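Local coordinates for SEC-C motif domain protein (Psychrobacter arcticus, PDB 2I9W), which is of unknown function but binds two zinc ions, each through four cysteines, on zinc-binding motifs flanking an NTF2-like (cystatin-like) domain, at residues A121-P126 with Q130-L135; T59-F64 with A99-V104; Y71-T76 with D82-K87; L24-Q27 with Y33-G36. All coordinates share one frame; numbering follows the deposited sequence.

Interaction 1. Residues A121-P126 with Q130-L135; sequences AYFKTP and QAHHEL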
# COMPACT_ATOMS: atom_id res chain seq x y z
N ALA A 121 6.48 2.23 9.88
CA ALA A 121 5.12 2.20 10.44
C ALA A 121 5.21 1.96 11.94
O ALA A 121 5.72 0.92 12.38
CB ALA A 121 4.29 1.09 9.79
N TYR A 122 4.70 2.91 12.73
CA TYR A 122 4.93 2.90 14.16
C TYR A 122 3.79 2.22 14.86
O TYR A 122 2.67 2.25 14.39
CB TYR A 122 5.07 4.33 14.71
CG TYR A 122 6.35 5.01 14.27
CD1 TYR A 122 6.43 5.63 13.03
CD2 TYR A 122 7.47 5.06 15.10
CE1 TYR A 122 7.61 6.28 12.60
CE2 TYR A 122 8.66 5.68 14.67
CZ TYR A 122 8.71 6.29 13.41
OH TYR A 122 9.86 6.93 13.00
N PHE A 123 4.08 1.57 15.97
CA PHE A 123 3.00 0.99 16.76
C PHE A 123 3.37 0.96 18.22
O PHE A 123 4.54 1.09 18.57
CB PHE A 123 2.61 -0.40 16.22
CG PHE A 123 3.74 -1.40 16.24
CD1 PHE A 123 4.64 -1.46 15.16
CD2 PHE A 123 3.90 -2.25 17.31
CE1 PHE A 123 5.68 -2.34 15.17
CE2 PHE A 123 4.94 -3.16 17.31
CZ PHE A 123 5.82 -3.20 16.24
N LYS A 124 2.37 0.83 19.08
CA LYS A 124 2.60 0.80 20.53
C LYS A 124 2.51 -0.62 21.07
O LYS A 124 1.66 -1.42 20.66
CB LYS A 124 1.63 1.73 21.25
CG LYS A 124 1.92 3.20 21.04
N THR A 125 3.42 -0.93 21.99
CA THR A 125 3.46 -2.23 22.68
C THR A 125 3.62 -1.93 24.19
O THR A 125 3.93 -0.78 24.56
CB THR A 125 4.64 -3.13 22.16
OG1 THR A 125 5.89 -2.43 22.30
CG2 THR A 125 4.41 -3.52 20.67
N PRO A 126 3.38 -2.94 25.06
CA PRO A 126 3.75 -2.78 26.47
C PRO A 126 5.10 -2.09 26.60
O PRO A 126 5.26 -1.15 27.39
CB PRO A 126 3.82 -4.23 26.97
CG PRO A 126 2.82 -4.97 26.15
CD PRO A 126 2.78 -4.27 24.79
N GLN A 130 7.36 1.38 18.91
CA GLN A 130 8.16 0.53 18.00
C GLN A 130 7.84 0.88 16.54
O GLN A 130 6.82 1.51 16.27
CB GLN A 130 7.79 -0.94 18.24
CG GLN A 130 7.85 -1.39 19.72
CD GLN A 130 9.18 -2.01 20.13
OE1 GLN A 130 9.94 -2.45 19.28
NE2 GLN A 130 9.43 -2.09 21.42
N ALA A 131 8.70 0.47 15.62
CA ALA A 131 8.46 0.70 14.21
C ALA A 131 8.83 -0.48 13.36
O ALA A 131 9.78 -1.19 13.70
CB ALA A 131 9.23 1.97 13.71
N HIS A 132 8.02 -0.74 12.34
CA HIS A 132 8.33 -1.66 11.25
C HIS A 132 9.03 -0.86 10.18
O HIS A 132 8.40 0.02 9.60
CB HIS A 132 7.05 -2.17 10.58
CG HIS A 132 6.19 -3.01 11.45
ND1 HIS A 132 6.54 -4.30 11.81
CD2 HIS A 132 4.96 -2.79 11.98
CE1 HIS A 132 5.58 -4.81 12.56
NE2 HIS A 132 4.61 -3.93 12.67
N HIS A 133 10.31 -1.16 9.93
CA HIS A 133 11.06 -0.48 8.85
C HIS A 133 11.03 -1.30 7.56
O HIS A 133 11.58 -2.40 7.49
CB HIS A 133 12.49 -0.22 9.30
CG HIS A 133 13.27 0.64 8.36
ND1 HIS A 133 14.64 0.79 8.47
CD2 HIS A 133 12.89 1.42 7.32
CE1 HIS A 133 15.06 1.62 7.54
NE2 HIS A 133 14.02 2.03 6.83
N GLU A 134 10.35 -0.79 6.56
CA GLU A 134 9.95 -1.59 5.44
C GLU A 134 10.43 -0.94 4.15
O GLU A 134 10.54 0.28 4.05
CB GLU A 134 8.43 -1.71 5.44
CG GLU A 134 7.77 -2.28 6.69
CD GLU A 134 7.95 -3.78 6.86
OE1 GLU A 134 8.13 -4.50 5.85
OE2 GLU A 134 7.87 -4.25 8.02
N LEU A 135 10.80 -1.79 3.17
CA LEU A 135 11.00 -1.34 1.80
C LEU A 135 10.02 -2.10 0.91
O LEU A 135 10.18 -3.31 0.70
CB LEU A 135 12.43 -1.58 1.33
CG LEU A 135 12.79 -1.14 -0.11
CD1 LEU A 135 12.61 0.38 -0.28
CD2 LEU A 135 14.23 -1.58 -0.53
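Phe123 and His132 meet because their first torsions bring the rings together from neighbouring strands: Phe123 takes the sterically crowded chi1 of 59°, its CG between the backbone N and the carbonyl carbon, whereas His132 sets CG anti to its carbonyl carbon (chi1 -66°). The result is an offset stack with centroids 4.5 Å apart and planes 29° from parallel, in which Phe123 CE1 lies over a face of the imidazole, 3.2 Å from His132 NE2. Gln130 adds its CB over a face of the phenyl ring, a CH-pi contact 3.9 Å from the centroid of Phe123. Its chain then bends at chi2 and runs across Thr125, where Gln130 CG passes 3.4 Å from Thr125 OG1; that hydroxyl is hydrogen-bonded to Gly128 O in the turn. With an alanine in place of His132, one of the ring's two neighbours from the facing strand would be lost, and Phe123 would probably be less firmly held. On the other face of the sheet, Ala131 CB sits over the ring of Tyr122, 3.8 Å from CD2; a methyl is small enough to fit against the aromatic group, whose OH bonds to Glu102 on the next strand. Two pairs of backbone bonds tie the strands: Ala121 with His132, and Phe123 with Gln130, whose N reaches Phe123 O at 2.9 Å. Between them Tyr122 and Ala131 form a non-hydrogen-bonded pair, their CA atoms 4.2 Å apart. This alternation is that of antiparallel strands, here the two arms of a beta hairpin, 114-125 and 128-142, in the sheet of the NTF2-like domain.

Interaction 2. Residues T59-F64 with A99-V104; sequences TRYSAF and AGLEVV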
# COMPACT_ATOMS: atom_id res chain seq x y z
N THR A 59 -2.21 5.37 1.49
CA THR A 59 -3.62 4.88 1.55
C THR A 59 -3.70 3.47 2.14
O THR A 59 -4.66 3.16 2.83
CB THR A 59 -4.36 4.94 0.16
OG1 THR A 59 -3.72 4.02 -0.78
CG2 THR A 59 -4.39 6.39 -0.37
N ARG A 60 -2.73 2.61 1.86
CA ARG A 60 -2.74 1.27 2.49
C ARG A 60 -2.55 1.32 4.01
O ARG A 60 -3.25 0.69 4.76
CB ARG A 60 -1.75 0.33 1.80
CG ARG A 60 -2.08 -0.02 0.32
CD ARG A 60 -0.93 -0.84 -0.31
NE ARG A 60 -0.54 -2.02 0.50
CZ ARG A 60 -1.15 -3.19 0.50
NH1 ARG A 60 -2.21 -3.40 -0.28
NH2 ARG A 60 -0.70 -4.17 1.28
N TYR A 61 -1.56 2.10 4.45
CA TYR A 61 -1.35 2.33 5.88
C TYR A 61 -2.65 2.81 6.57
O TYR A 61 -3.07 2.26 7.58
CB TYR A 61 -0.23 3.36 6.09
CG TYR A 61 -0.14 3.72 7.54
CD1 TYR A 61 0.49 2.89 8.42
CD2 TYR A 61 -0.76 4.86 8.03
CE1 TYR A 61 0.52 3.17 9.80
CE2 TYR A 61 -0.76 5.15 9.38
CZ TYR A 61 -0.12 4.29 10.28
OH TYR A 61 -0.08 4.57 11.63
N SER A 62 -3.29 3.80 5.98
CA SER A 62 -4.56 4.33 6.54
C SER A 62 -5.65 3.26 6.53
O SER A 62 -6.48 3.22 7.45
CB SER A 62 -4.99 5.55 5.72
OG SER A 62 -4.01 6.55 5.88
N ALA A 63 -5.62 2.36 5.55
CA ALA A 63 -6.58 1.24 5.52
C ALA A 63 -6.26 0.23 6.64
O ALA A 63 -7.16 -0.37 7.16
CB ALA A 63 -6.57 0.56 4.12
N PHE A 64 -5.00 0.07 7.01
CA PHE A 64 -4.64 -0.77 8.19
C PHE A 64 -5.23 -0.15 9.45
O PHE A 64 -5.96 -0.78 10.22
CB PHE A 64 -3.12 -0.92 8.32
CG PHE A 64 -2.50 -1.79 7.25
CD1 PHE A 64 -3.10 -3.00 6.92
CD2 PHE A 64 -1.33 -1.44 6.62
CE1 PHE A 64 -2.55 -3.83 5.96
CE2 PHE A 64 -0.78 -2.29 5.64
CZ PHE A 64 -1.43 -3.46 5.33
N ALA A 99 0.54 3.79 15.53
CA ALA A 99 0.97 5.08 16.10
C ALA A 99 1.55 6.07 15.11
O ALA A 99 2.03 7.13 15.53
CB ALA A 99 1.99 4.83 17.23
N GLY A 100 1.49 5.78 13.82
CA GLY A 100 1.96 6.71 12.82
C GLY A 100 2.78 6.11 11.69
O GLY A 100 3.14 4.94 11.69
N LEU A 101 3.10 6.98 10.74
CA LEU A 101 3.82 6.68 9.50
C LEU A 101 4.89 7.73 9.21
O LEU A 101 4.63 8.93 9.31
CB LEU A 101 2.84 6.62 8.32
CG LEU A 101 3.47 6.28 6.95
CD1 LEU A 101 3.99 4.81 6.97
CD2 LEU A 101 2.49 6.59 5.76
N GLU A 102 6.08 7.25 8.88
CA GLU A 102 7.15 8.09 8.37
C GLU A 102 7.60 7.54 7.02
O GLU A 102 8.12 6.43 6.93
CB GLU A 102 8.32 8.04 9.34
CG GLU A 102 9.54 8.80 8.87
CD GLU A 102 10.73 8.72 9.84
OE1 GLU A 102 10.71 7.90 10.80
OE2 GLU A 102 11.67 9.51 9.64
N VAL A 103 7.43 8.34 5.97
CA VAL A 103 7.91 7.94 4.65
C VAL A 103 9.37 8.41 4.59
O VAL A 103 9.67 9.62 4.68
CB VAL A 103 7.01 8.46 3.47
CG1 VAL A 103 7.66 8.08 2.13
CG2 VAL A 103 5.58 7.93 3.54
N VAL A 104 10.27 7.43 4.49
CA VAL A 104 11.71 7.69 4.42
C VAL A 104 12.12 8.09 3.00
O VAL A 104 12.89 9.06 2.81
CB VAL A 104 12.51 6.50 4.93
CG1 VAL A 104 14.04 6.73 4.75
CG2 VAL A 104 12.14 6.17 6.38
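Tyr61, on helix 53-66, and Leu101, on strand 97-107, make the apolar part of this buried contact. Leu101 CB stands almost squarely over the centre of the phenol ring, 4.0 Å from the Tyr61 centroid, a CH-pi contact. The two side chains run past each other, pointing opposite ways. Tyr61 holds CG anti to its backbone N (chi1 173°), which lays the ring lengthwise between helix and strand, its hydroxyl beside Gly100. Leucine suits its place: beyond the CB that meets the ring, the side chain also packs against Met57 and Arg58 of the same helix and Phe119 of the next strand.

The polar part lies at the far end of the ring. Gly100 N gives a weak hydrogen bond to Tyr61 OH, 3.0 Å long but bent, with an N-H...O angle of 124°. Glycine is called for here by the backbone itself, whose angles would press a side chain against the preceding carbonyl oxygen.

The helix and strand segments run nearly antiparallel, at 170°, with their axes 9.8 Å apart, a spacing that one aromatic ring can bridge. This helix-on-sheet packing of the NTF2-like domain lies next to the N-terminal zinc site: the Leu101 side chain is about 4 Å from that of the zinc ligand Cys11. Tyrosine therefore serves two needs at once, its face giving an apolar seat for a leucine methylene while its hydroxyl brings a weak polar partner to the Gly100 N-H. Because that bond is bent and weak, the attachment probably owes more to ring packing than to hydrogen bonding.

Interaction 3. Residues Y71-T76 with D82-K87; sequences YIVKTT and DLLDIK
Leu84 and Val73 carry a helix-to-helix connection in the NTF2-like domain, where the chain leaves helix 69-74, passes the short helix 78-81 and returns to start helix 86-95; Ile86 and Thr76 are the smaller partners. Leu84 has the most surface buried here. With CG anti to its carbonyl carbon (chi1 -56°), it extends CD1 toward the end of helix 69-74, and this one methyl does all its touching: Leu84 CD1 lies 3.9 Å from Val73 CA and 4.1 Å from Val73 CG1. The two side chains lie flank to flank, pointing opposite ways, so contact falls along the side of the valine and on the helix backbone. A leucine is long enough for this reach, and it also packs on Ile89 of the following helix.

Val73 uses its beta branch to face two partners. While both of its methyls lie near Leu84 CD1, Val73 CG2 also meets Ile86 CD1 at 3.9 Å, the isoleucine coming in roughly perpendicular to it from the first turn of helix 86-95. Asp85 is the N-cap of that helix, its side chain accepting from Ala88 N.

Thr76 reaches tip to tip toward Leu84, with Thr76 OG1 3.7 Å from Leu84 CD1, although the hydroxyl's polar bond is made within its own segment. Threonine thus pairs a methyl and a hydroxyl at one branch point just past the helix. An alanine at Thr76 would probably cost Ile72 O one of its donors, leaving it to Arg60 NH1, and open a gap beside Leu84 CD1. The bond in question runs from Thr76 OG1 to Ile72 O at 2.8 Å, the donor tilted 23° from the carbonyl plane.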
# COMPACT_ATOMS: atom_id res chain seq x y z
N TYR A 71 -9.77 -2.84 0.94
CA TYR A 71 -8.82 -1.94 0.26
C TYR A 71 -7.42 -2.57 0.16
O TYR A 71 -6.76 -2.49 -0.87
CB TYR A 71 -8.76 -0.57 0.95
CG TYR A 71 -7.99 0.45 0.18
CD1 TYR A 71 -8.59 1.14 -0.86
CD2 TYR A 71 -6.65 0.71 0.45
CE1 TYR A 71 -7.88 2.03 -1.61
CE2 TYR A 71 -5.92 1.63 -0.29
CZ TYR A 71 -6.55 2.31 -1.32
OH TYR A 71 -5.89 3.22 -2.11
N ILE A 72 -6.98 -3.23 1.20
CA ILE A 72 -5.66 -3.86 1.24
C ILE A 72 -5.59 -4.99 0.18
O ILE A 72 -4.63 -5.09 -0.59
CB ILE A 72 -5.33 -4.42 2.68
CG1 ILE A 72 -5.30 -3.27 3.69
CG2 ILE A 72 -4.02 -5.18 2.72
CD1 ILE A 72 -4.23 -2.19 3.37
N VAL A 73 -6.62 -5.81 0.12
CA VAL A 73 -6.67 -6.85 -0.93
C VAL A 73 -6.67 -6.25 -2.35
O VAL A 73 -5.85 -6.65 -3.20
CB VAL A 73 -7.88 -7.78 -0.78
CG1 VAL A 73 -7.90 -8.79 -1.96
CG2 VAL A 73 -7.84 -8.49 0.58
N LYS A 74 -7.54 -5.27 -2.61
CA LYS A 74 -7.78 -4.81 -3.96
C LYS A 74 -6.62 -3.97 -4.47
O LYS A 74 -6.53 -3.76 -5.66
CB LYS A 74 -9.08 -4.02 -4.10
CG LYS A 74 -10.37 -4.82 -3.77
CD LYS A 74 -10.68 -5.84 -4.83
N THR A 75 -5.76 -3.48 -3.58
CA THR A 75 -4.58 -2.76 -4.03
C THR A 75 -3.34 -3.67 -4.06
O THR A 75 -2.22 -3.15 -4.25
CB THR A 75 -4.28 -1.48 -3.20
OG1 THR A 75 -4.13 -1.81 -1.81
CG2 THR A 75 -5.42 -0.43 -3.37
N THR A 76 -3.51 -4.97 -3.82
CA THR A 76 -2.44 -5.95 -4.02
C THR A 76 -2.47 -6.45 -5.46
O THR A 76 -3.56 -6.55 -6.05
CB THR A 76 -2.59 -7.11 -3.04
OG1 THR A 76 -2.60 -6.58 -1.73
CG2 THR A 76 -1.42 -8.12 -3.13
N ASP A 82 -6.12 -13.71 -4.49
CA ASP A 82 -6.68 -14.98 -4.01
C ASP A 82 -5.78 -15.74 -3.03
O ASP A 82 -6.22 -16.71 -2.42
CB ASP A 82 -7.04 -15.90 -5.19
CG ASP A 82 -8.25 -15.43 -5.97
OD1 ASP A 82 -8.89 -14.42 -5.56
OD2 ASP A 82 -8.58 -16.08 -6.99
N LEU A 83 -4.55 -15.31 -2.87
CA LEU A 83 -3.64 -15.89 -1.89
C LEU A 83 -3.72 -15.21 -0.54
O LEU A 83 -3.13 -15.70 0.41
CB LEU A 83 -2.19 -15.81 -2.42
CG LEU A 83 -1.91 -16.59 -3.72
CD1 LEU A 83 -0.42 -16.48 -4.07
CD2 LEU A 83 -2.34 -18.03 -3.67
N LEU A 84 -4.42 -14.07 -0.44
CA LEU A 84 -4.55 -13.34 0.83
C LEU A 84 -5.73 -13.87 1.63
O LEU A 84 -6.64 -14.42 1.05
CB LEU A 84 -4.75 -11.84 0.56
CG LEU A 84 -3.69 -11.16 -0.30
CD1 LEU A 84 -4.15 -9.75 -0.66
CD2 LEU A 84 -2.35 -11.21 0.46
N ASP A 85 -5.67 -13.75 2.96
CA ASP A 85 -6.71 -14.20 3.87
C ASP A 85 -7.23 -12.93 4.51
O ASP A 85 -6.60 -12.36 5.39
CB ASP A 85 -6.13 -15.17 4.90
CG ASP A 85 -7.14 -15.61 5.95
OD1 ASP A 85 -8.17 -14.94 6.17
OD2 ASP A 85 -6.88 -16.65 6.56
N ILE A 86 -8.38 -12.47 4.04
CA ILE A 86 -8.87 -11.14 4.38
C ILE A 86 -9.21 -11.07 5.88
O ILE A 86 -9.03 -10.06 6.54
CB ILE A 86 -10.09 -10.77 3.48
CG1 ILE A 86 -10.49 -9.31 3.68
CG2 ILE A 86 -11.25 -11.67 3.77
CD1 ILE A 86 -11.18 -8.72 2.49
N LYS A 87 -9.69 -12.17 6.42
CA LYS A 87 -9.97 -12.22 7.85
C LYS A 87 -8.72 -12.04 8.70
O LYS A 87 -8.76 -11.38 9.74
CB LYS A 87 -10.67 -13.53 8.18
CG LYS A 87 -12.15 -13.33 8.51
CD LYS A 87 -12.96 -12.72 7.35
CE LYS A 87 -14.48 -12.88 7.60

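Interaction 4. Residues L24-Q27 with Y33-G36; sequences LLYQ and YHDG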
# COMPACT_ATOMS: atom_id res chain seq x y z
N LEU A 24 -3.26 16.92 7.24
CA LEU A 24 -4.57 16.87 6.58
C LEU A 24 -5.54 15.95 7.30
O LEU A 24 -5.13 14.98 7.96
CB LEU A 24 -4.44 16.44 5.12
CG LEU A 24 -3.44 17.12 4.20
CD1 LEU A 24 -3.46 16.51 2.77
CD2 LEU A 24 -3.74 18.62 4.14
N LEU A 25 -6.82 16.28 7.20
CA LEU A 25 -7.90 15.41 7.67
C LEU A 25 -8.11 14.23 6.74
O LEU A 25 -7.84 14.29 5.53
CB LEU A 25 -9.22 16.16 7.79
CG LEU A 25 -9.27 17.36 8.77
CD1 LEU A 25 -10.71 17.91 8.90
CD2 LEU A 25 -8.66 16.98 10.13
N TYR A 26 -8.60 13.14 7.32
CA TYR A 26 -8.92 11.94 6.52
C TYR A 26 -9.77 12.26 5.24
O TYR A 26 -9.37 11.91 4.11
CB TYR A 26 -9.60 10.92 7.42
CG TYR A 26 -10.02 9.64 6.74
CD1 TYR A 26 -9.14 8.90 5.95
CD2 TYR A 26 -11.32 9.15 6.87
CE1 TYR A 26 -9.55 7.69 5.35
CE2 TYR A 26 -11.74 7.94 6.26
CZ TYR A 26 -10.85 7.23 5.49
OH TYR A 26 -11.25 6.06 4.89
N GLN A 27 -10.87 12.99 5.41
CA GLN A 27 -11.72 13.37 4.28
C GLN A 27 -10.98 14.09 3.15
O GLN A 27 -11.40 14.07 1.99
CB GLN A 27 -12.91 14.23 4.73
CG GLN A 27 -12.56 15.57 5.33
CD GLN A 27 -13.80 16.33 5.87
OE1 GLN A 27 -14.91 15.81 5.91
NE2 GLN A 27 -13.57 17.55 6.31
N TYR A 33 -9.84 7.82 -1.78
CA TYR A 33 -9.24 6.68 -2.40
C TYR A 33 -9.91 5.45 -1.84
O TYR A 33 -10.21 4.53 -2.58
CB TYR A 33 -7.71 6.71 -2.20
CG TYR A 33 -7.15 7.92 -2.87
CD1 TYR A 33 -6.92 7.91 -4.24
CD2 TYR A 33 -6.97 9.09 -2.18
CE1 TYR A 33 -6.48 9.03 -4.88
CE2 TYR A 33 -6.56 10.24 -2.82
CZ TYR A 33 -6.32 10.20 -4.18
OH TYR A 33 -5.88 11.31 -4.86
N HIS A 34 -10.09 5.39 -0.53
CA HIS A 34 -10.74 4.22 0.05
C HIS A 34 -12.18 4.14 -0.54
O HIS A 34 -12.62 3.12 -1.04
CB HIS A 34 -10.82 4.34 1.55
CG HIS A 34 -9.49 4.28 2.24
ND1 HIS A 34 -9.29 4.76 3.52
CD2 HIS A 34 -8.29 3.87 1.80
CE1 HIS A 34 -8.02 4.56 3.85
NE2 HIS A 34 -7.40 4.02 2.81
N ASP A 35 -12.90 5.24 -0.45
CA ASP A 35 -14.30 5.26 -0.93
C ASP A 35 -14.40 4.95 -2.42
O ASP A 35 -15.36 4.32 -2.89
CB ASP A 35 -14.93 6.61 -0.58
CG ASP A 35 -15.24 6.76 0.91
OD1 ASP A 35 -15.07 5.79 1.69
OD2 ASP A 35 -15.63 7.87 1.31
N GLY A 36 -13.41 5.41 -3.17
CA GLY A 36 -13.38 5.26 -4.62
C GLY A 36 -13.30 3.82 -5.08
O GLY A 36 -14.05 3.40 -5.96
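Tyr26 OH and His34 ND1 form the single direct bond of this buried contact, a short hydrogen bond of 2.7 Å in which either atom could be the donor. Each group meets the other at its edge: the imidazole nitrogen lies in the plane of the phenol ring, and the hydroxyl lies in the plane of the histidine ring. The rings themselves meet rim to rim, with centroids 5.6 Å apart and planes turned 46° to one another, so neither stacks on the other.

Torsions place both groups. Tyr26 has CG anti to its backbone N (chi1 179°), sending the ring out from the short 3-10 turn across to the helix. In His34 a chi1 of -68° aims the ring at the tyrosine, and the turn about chi2 puts ND1 on that side.

The next shell explains why a histidine fits. Its second nitrogen, NE2, is hydrogen-bonded to Thr59 O on helix 53-66. That carbonyl can only accept, which makes NE2 the likely protonated nitrogen and, in a neutral ring, would leave ND1 to accept from the tyrosine. Bonded at both nitrogens, the imidazole is held against rotation. Tyr71 sets its ring edge-to-face with it. Tyrosine suits its own position by joining a polar tip to a broad apolar ring, which packs on Cys9, a zinc ligand, and on Leu66. The nearest atom of the Tyr26 side chain lies about 6 Å from the bound zinc ion. Thus the loop of the N-terminal zinc-binding domain is tied to helix 31-39, and through His34 to helix 53-66, with helix 69-74 alongside.

Along the chain, interaction 4 comes first, in the N-terminal zinc-binding region; interactions 2, 3 and 1 belong to the NTF2-like domain. Interaction 3 falls between the two segments of interaction 2, and interaction 1 follows. Helix 53-66 connects several of them: it supplies interaction 2, bonds to interaction 4 through Thr59 O and His34 NE2, and meets interaction 3 through Thr59 with Tyr71 and Arg60 with Thr75. Interactions 1 and 2, with centres 10 Å apart, share the sheet, as Tyr122 bonds to Gly100 and Glu102. The centres of interactions 1 and 4 stand 23 Å apart, without touching. The zinc module is thereby joined through helices to the sheet.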